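Local coordinates for exosome complex component Rrp42 (Archaeoglobus fulgidus, PDB 3M7N), which probably serves as a non-catalytic subunit of the archaeal exosome, an RNA-degrading complex, and helps to shape the active site of its partner Rrp41, at residues H[181-192]-H[207-218]. Residues are numbered along the deposited sequence; the frame is centred on the assembly and turned at random.
Sequences RDLPVSVTSLIV and VGDTTLTITTDK
Thr188 and Thr213 form a non-hydrogen-bonded pair of two antiparallel strands, their hydroxyls OG1 to OG1 only 2.8 Å apart. In both, OG1 lies anti to the carbonyl carbon (chi1 -66° and -62°), which turns the two hydroxyls together over one face of the sheet. Asp150 also binds Thr188 OG1 and Ser186 OG, so small hydroxyl residues suit this buried face: they fit under a helix and answer its carboxylate. On either side of this pair the backbones are tightly joined; Val187 and Ile214 exchange two hydrogen bonds, with Val187 N 2.8 Å from Ile214 O, and Ser189 and Leu212 form a similar pair. Past the last of these pairs Thr210 replaces a backbone donor with its side chain, OG1 reaching Ile191 O at 2.9 Å while its own carbonyl accepts from Ile191 N.

At the other end the strands give way to a polar junction. Asp182 OD2 takes Lys218 N at 2.7 Å on its syn lone pair and Leu183 N on its anti one; an aspartate suits the place because one carboxylate oxygen can accept two amides. With alanine in this position, the amides of Leu183 and Lys218 would probably lose this shared acceptor, and the tie between the strand ends would be weakened. Beyond it the contact is loose and exposed: a water bridges Lys218 NZ and Arg181 O.

In this RNase PH-family subunit, the pair forms the centre of a four-stranded antiparallel sheet, between strands 195-198 and 222-228. Helix 148-161 covers the Ser186 and Thr188 face, and helix 235-253 packs against Ser189 and Thr216 on the other.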
ATOM      1  N   ARG H 181      -9.616 -17.932  37.762  1.00 39.85           N
ATOM      2  CA  ARG H 181      -9.308 -19.193  38.429  1.00 41.25           C
ATOM      3  C   ARG H 181      -7.967 -19.836  38.066  1.00 37.74           C
ATOM      4  O   ARG H 181      -7.719 -20.988  38.406  1.00 39.07           O
ATOM      5  CB  ARG H 181     -10.432 -20.186  38.192  1.00 33.09           C
ATOM      6  CG  ARG H 181     -10.729 -20.395  36.748  1.00 40.49           C
ATOM      7  CD  ARG H 181     -11.935 -21.304  36.581  1.00 50.00           C
ATOM      8  NE  ARG H 181     -12.307 -21.459  35.179  1.00 49.23           N
ATOM      9  CZ  ARG H 181     -13.291 -22.239  34.748  1.00 54.76           C
ATOM     10  NH1 ARG H 181     -14.015 -22.942  35.621  1.00 49.42           N
ATOM     11  NH2 ARG H 181     -13.546 -22.314  33.443  1.00 50.49           N
ATOM     12  N   ASP H 182      -7.094 -19.109  37.393  1.00 35.43           N
ATOM     13  CA  ASP H 182      -5.759 -19.652  37.144  1.00 37.94           C
ATOM     14  C   ASP H 182      -4.814 -18.498  36.915  1.00 32.35           C
ATOM     15  O   ASP H 182      -5.232 -17.344  36.847  1.00 32.45           O
ATOM     16  CB  ASP H 182      -5.743 -20.642  35.956  1.00 33.09           C
ATOM     17  CG  ASP H 182      -4.616 -21.689  36.062  1.00 35.25           C
ATOM     18  OD1 ASP H 182      -4.859 -22.871  35.737  1.00 34.57           O
ATOM     19  OD2 ASP H 182      -3.482 -21.340  36.464  1.00 35.14           O
ATOM     20  N   LEU H 183      -3.532 -18.806  36.822  1.00 33.29           N
ATOM     21  CA  LEU H 183      -2.541 -17.758  36.729  1.00 30.71           C
ATOM     22  C   LEU H 183      -1.480 -18.166  35.698  1.00 30.18           C
ATOM     23  O   LEU H 183      -0.377 -18.586  36.051  1.00 31.50           O
ATOM     24  CB  LEU H 183      -1.938 -17.495  38.110  1.00 28.75           C
ATOM     25  CG  LEU H 183      -1.562 -16.051  38.464  1.00 41.60           C
ATOM     26  CD1 LEU H 183      -0.980 -15.945  39.883  1.00 35.56           C
ATOM     27  CD2 LEU H 183      -0.593 -15.454  37.433  1.00 33.55           C
ATOM     28  N   PRO H 184      -1.834 -18.052  34.412  1.00 27.00           N
ATOM     29  CA  PRO H 184      -0.933 -18.270  33.274  1.00 26.02           C
ATOM     30  C   PRO H 184       0.252 -17.317  33.330  1.00 27.18           C
ATOM     31  O   PRO H 184       0.044 -16.100  33.464  1.00 25.11           O
ATOM     32  CB  PRO H 184      -1.772 -17.878  32.052  1.00 23.33           C
ATOM     33  CG  PRO H 184      -3.142 -17.675  32.526  1.00 29.87           C
ATOM     34  CD  PRO H 184      -3.160 -17.555  34.010  1.00 29.18           C
ATOM     35  N   VAL H 185       1.462 -17.856  33.190  1.00 23.41           N
ATOM     36  CA  VAL H 185       2.679 -17.065  33.148  1.00 19.54           C
ATOM     37  C   VAL H 185       3.526 -17.666  32.069  1.00 28.00           C
ATOM     38  O   VAL H 185       3.651 -18.912  31.988  1.00 22.63           O
ATOM     39  CB  VAL H 185       3.464 -17.153  34.464  1.00 26.72           C
ATOM     40  CG1 VAL H 185       4.776 -16.398  34.354  1.00 21.77           C
ATOM     41  CG2 VAL H 185       2.607 -16.658  35.639  1.00 22.20           C
ATOM     42  N   SER H 186       4.084 -16.789  31.229  1.00 23.37           N
ATOM     43  CA  SER H 186       4.906 -17.210  30.106  1.00 22.71           C
ATOM     44  C   SER H 186       6.358 -16.863  30.344  1.00 21.11           C
ATOM     45  O   SER H 186       6.670 -15.813  30.907  1.00 24.34           O
ATOM     46  CB  SER H 186       4.422 -16.560  28.793  1.00 27.67           C
ATOM     47  OG  SER H 186       4.891 -15.216  28.685  1.00 27.09           O
ATOM     48  N   VAL H 187       7.245 -17.755  29.919  1.00 23.03           N
ATOM     49  CA  VAL H 187       8.685 -17.569  30.061  1.00 21.76           C
ATOM     50  C   VAL H 187       9.354 -17.707  28.708  1.00 23.33           C
ATOM     51  O   VAL H 187       9.273 -18.752  28.058  1.00 25.25           O
ATOM     52  CB  VAL H 187       9.320 -18.617  31.015  1.00 22.31           C
ATOM     53  CG1 VAL H 187      10.849 -18.465  31.049  1.00 18.67           C
ATOM     54  CG2 VAL H 187       8.723 -18.504  32.411  1.00 19.69           C
ATOM     55  N   THR H 188      10.071 -16.666  28.315  1.00 25.45           N
ATOM     56  CA  THR H 188      10.608 -16.576  26.973  1.00 22.16           C
ATOM     57  C   THR H 188      12.110 -16.527  27.002  1.00 22.24           C
ATOM     58  O   THR H 188      12.701 -15.704  27.699  1.00 22.74           O
ATOM     59  CB  THR H 188      10.061 -15.306  26.241  1.00 25.50           C
ATOM     60  OG1 THR H 188       8.651 -15.455  26.047  1.00 24.52           O
ATOM     61  CG2 THR H 188      10.765 -15.091  24.906  1.00 19.16           C
ATOM     62  N   SER H 189      12.738 -17.400  26.219  1.00 22.05           N
ATOM     63  CA  SER H 189      14.183 -17.404  26.173  1.00 24.23           C
ATOM     64  C   SER H 189      14.740 -17.109  24.782  1.00 25.32           C
ATOM     65  O   SER H 189      14.202 -17.546  23.761  1.00 26.90           O
ATOM     66  CB  SER H 189      14.737 -18.740  26.710  1.00 26.92           C
ATOM     67  OG  SER H 189      14.272 -18.994  28.021  1.00 21.29           O
ATOM     68  N   LEU H 190      15.828 -16.358  24.764  1.00 23.48           N
ATOM     69  CA  LEU H 190      16.616 -16.188  23.567  1.00 25.06           C
ATOM     70  C   LEU H 190      17.475 -17.459  23.380  1.00 30.62           C
ATOM     71  O   LEU H 190      18.198 -17.870  24.299  1.00 29.93           O
ATOM     72  CB  LEU H 190      17.505 -14.959  23.756  1.00 21.95           C
ATOM     73  CG  LEU H 190      18.096 -14.179  22.588  1.00 29.20           C
ATOM     74  CD1 LEU H 190      19.482 -13.658  22.962  1.00 29.31           C
ATOM     75  CD2 LEU H 190      18.147 -15.004  21.349  1.00 31.64           C
ATOM     76  N   ILE H 191      17.410 -18.089  22.209  1.00 26.59           N
ATOM     77  CA  ILE H 191      18.265 -19.246  21.956  1.00 28.18           C
ATOM     78  C   ILE H 191      19.458 -18.853  21.090  1.00 31.15           C
ATOM     79  O   ILE H 191      19.293 -18.423  19.958  1.00 30.23           O
ATOM     80  CB  ILE H 191      17.500 -20.396  21.263  1.00 30.17           C
ATOM     81  CG1 ILE H 191      16.166 -20.670  21.968  1.00 26.39           C
ATOM     82  CG2 ILE H 191      18.357 -21.639  21.199  1.00 24.99           C
ATOM     83  CD1 ILE H 191      16.296 -21.049  23.441  1.00 26.23           C
ATOM     84  N   VAL H 192      20.664 -18.975  21.635  1.00 33.24           N
ATOM     85  CA  VAL H 192      21.857 -18.740  20.848  1.00 30.01           C
ATOM     86  C   VAL H 192      22.708 -20.005  20.775  1.00 36.05           C
ATOM     87  O   VAL H 192      23.423 -20.334  21.727  1.00 36.35           O
ATOM     88  CB  VAL H 192      22.722 -17.607  21.424  1.00 33.49           C
ATOM     89  CG1 VAL H 192      23.884 -17.306  20.477  1.00 26.95           C
ATOM     90  CG2 VAL H 192      21.891 -16.351  21.693  1.00 27.92           C
ATOM     91  N   VAL H 207      21.384 -10.314  18.886  1.00 31.17           N
ATOM     92  CA  VAL H 207      21.935 -11.552  18.364  1.00 30.79           C
ATOM     93  C   VAL H 207      21.078 -12.154  17.258  1.00 30.91           C
ATOM     94  O   VAL H 207      21.600 -12.752  16.331  1.00 37.46           O
ATOM     95  CB  VAL H 207      22.161 -12.589  19.496  1.00 33.11           C
ATOM     96  CG1 VAL H 207      22.553 -13.932  18.913  1.00 31.17           C
ATOM     97  CG2 VAL H 207      23.240 -12.085  20.464  1.00 34.10           C
ATOM     98  N   GLY H 208      19.763 -12.012  17.364  1.00 28.36           N
ATOM     99  CA  GLY H 208      18.861 -12.575  16.378  1.00 25.08           C
ATOM    100  C   GLY H 208      17.521 -12.771  17.036  1.00 31.63           C
ATOM    101  O   GLY H 208      17.425 -12.713  18.263  1.00 35.37           O
ATOM    102  N   ASP H 209      16.481 -12.996  16.246  1.00 30.86           N
ATOM    103  CA  ASP H 209      15.137 -13.097  16.806  1.00 32.86           C
ATOM    104  C   ASP H 209      14.735 -14.562  16.992  1.00 31.40           C
ATOM    105  O   ASP H 209      13.738 -15.021  16.446  1.00 32.69           O
ATOM    106  CB  ASP H 209      14.134 -12.372  15.913  1.00 35.05           C
ATOM    107  CG  ASP H 209      12.811 -12.108  16.609  1.00 52.49           C
ATOM    108  OD1 ASP H 209      12.682 -12.451  17.808  1.00 53.91           O
ATOM    109  OD2 ASP H 209      11.893 -11.549  15.959  1.00 64.24           O
ATOM    110  N   THR H 210      15.519 -15.285  17.776  1.00 27.89           N
ATOM    111  CA  THR H 210      15.395 -16.739  17.861  1.00 28.55           C
ATOM    112  C   THR H 210      15.038 -17.143  19.291  1.00 28.85           C
ATOM    113  O   THR H 210      15.911 -17.257  20.165  1.00 23.45           O
ATOM    114  CB  THR H 210      16.707 -17.379  17.478  1.00 24.99           C
ATOM    115  OG1 THR H 210      17.757 -16.715  18.191  1.00 28.25           O
ATOM    116  CG2 THR H 210      16.953 -17.206  16.006  1.00 26.89           C
ATOM    117  N   THR H 211      13.749 -17.336  19.529  1.00 23.70           N
ATOM    118  CA  THR H 211      13.269 -17.510  20.878  1.00 24.70           C
ATOM    119  C   THR H 211      12.417 -18.763  21.094  1.00 24.79           C
ATOM    120  O   THR H 211      11.983 -19.438  20.153  1.00 21.27           O
ATOM    121  CB  THR H 211      12.452 -16.285  21.333  1.00 25.16           C
ATOM    122  OG1 THR H 211      11.260 -16.188  20.549  1.00 24.77           O
ATOM    123  CG2 THR H 211      13.276 -14.989  21.212  1.00 23.99           C
ATOM    124  N   LEU H 212      12.178 -19.050  22.368  1.00 25.59           N
ATOM    125  CA  LEU H 212      11.277 -20.121  22.762  1.00 24.14           C
ATOM    126  C   LEU H 212      10.461 -19.601  23.937  1.00 22.81           C
ATOM    127  O   LEU H 212      11.002 -19.037  24.887  1.00 23.45           O
ATOM    128  CB  LEU H 212      12.088 -21.379  23.100  1.00 22.59           C
ATOM    129  CG  LEU H 212      11.506 -22.789  23.307  1.00 30.32           C
ATOM    130  CD1 LEU H 212      11.450 -23.144  24.762  1.00 29.27           C
ATOM    131  CD2 LEU H 212      10.163 -23.033  22.634  1.00 25.42           C
ATOM    132  N   THR H 213       9.151 -19.737  23.837  1.00 21.67           N
ATOM    133  CA  THR H 213       8.254 -19.327  24.899  1.00 23.94           C
ATOM    134  C   THR H 213       7.500 -20.541  25.443  1.00 25.12           C
ATOM    135  O   THR H 213       6.946 -21.325  24.679  1.00 25.59           O
ATOM    136  CB  THR H 213       7.216 -18.294  24.386  1.00 22.80           C
ATOM    137  OG1 THR H 213       7.886 -17.112  23.942  1.00 25.16           O
ATOM    138  CG2 THR H 213       6.268 -17.929  25.489  1.00 26.02           C
ATOM    139  N   ILE H 214       7.480 -20.694  26.762  1.00 27.07           N
ATOM    140  CA  ILE H 214       6.697 -21.744  27.402  1.00 24.89           C
ATOM    141  C   ILE H 214       5.796 -21.108  28.445  1.00 25.05           C
ATOM    142  O   ILE H 214       6.268 -20.339  29.288  1.00 24.54           O
ATOM    143  CB  ILE H 214       7.593 -22.816  28.081  1.00 24.99           C
ATOM    144  CG1 ILE H 214       8.399 -23.563  27.030  1.00 22.11           C
ATOM    145  CG2 ILE H 214       6.731 -23.835  28.854  1.00 23.85           C
ATOM    146  CD1 ILE H 214       9.582 -24.272  27.571  1.00 26.23           C
ATOM    147  N   THR H 215       4.511 -21.430  28.389  1.00 20.92           N
ATOM    148  CA  THR H 215       3.556 -20.929  29.361  1.00 25.60           C
ATOM    149  C   THR H 215       2.968 -22.032  30.235  1.00 26.71           C
ATOM    150  O   THR H 215       2.552 -23.083  29.750  1.00 29.18           O
ATOM    151  CB  THR H 215       2.409 -20.177  28.669  1.00 26.65           C
ATOM    152  OG1 THR H 215       2.965 -19.271  27.707  1.00 24.84           O
ATOM    153  CG2 THR H 215       1.540 -19.416  29.696  1.00 17.11           C
ATOM    154  N   THR H 216       2.907 -21.777  31.535  1.00 27.41           N
ATOM    155  CA  THR H 216       2.330 -22.748  32.444  1.00 27.46           C
ATOM    156  C   THR H 216       1.169 -22.170  33.240  1.00 28.81           C
ATOM    157  O   THR H 216       1.019 -20.948  33.362  1.00 26.36           O
ATOM    158  CB  THR H 216       3.379 -23.273  33.422  1.00 27.27           C
ATOM    159  OG1 THR H 216       3.847 -22.184  34.217  1.00 27.50           O
ATOM    160  CG2 THR H 216       4.556 -23.882  32.679  1.00 24.47           C
ATOM    161  N   ASP H 217       0.346 -23.067  33.776  1.00 28.39           N
ATOM    162  CA  ASP H 217      -0.710 -22.689  34.697  1.00 29.37           C
ATOM    163  C   ASP H 217      -0.246 -22.862  36.147  1.00 32.08           C
ATOM    164  O   ASP H 217       0.921 -23.165  36.404  1.00 28.19           O
ATOM    165  CB  ASP H 217      -2.003 -23.479  34.427  1.00 30.24           C
ATOM    166  CG  ASP H 217      -1.876 -24.974  34.743  1.00 30.92           C
ATOM    167  OD1 ASP H 217      -0.918 -25.384  35.419  1.00 27.17           O
ATOM    168  OD2 ASP H 217      -2.758 -25.747  34.305  1.00 33.89           O
ATOM    169  N   LYS H 218      -1.184 -22.644  37.069  1.00 33.55           N
ATOM    170  CA  LYS H 218      -1.040 -22.846  38.520  1.00 37.24           C
ATOM    171  C   LYS H 218      -0.300 -24.113  38.967  1.00 31.94           C
ATOM    172  O   LYS H 218       0.493 -24.091  39.895  1.00 33.33           O
ATOM    173  CB  LYS H 218      -2.451 -22.953  39.121  1.00 39.05           C
ATOM    174  CG  LYS H 218      -2.896 -21.799  39.956  1.00 39.00           C
ATOM    175  CD  LYS H 218      -4.239 -22.148  40.573  1.00 45.25           C
ATOM    176  CE  LYS H 218      -5.035 -22.997  39.602  1.00 43.11           C
ATOM    177  NZ  LYS H 218      -6.134 -23.755  40.264  1.00 51.71           N
TER
HETATM  178  O   HOH W   1      -8.776 -22.343  41.075  1.00 48.92           O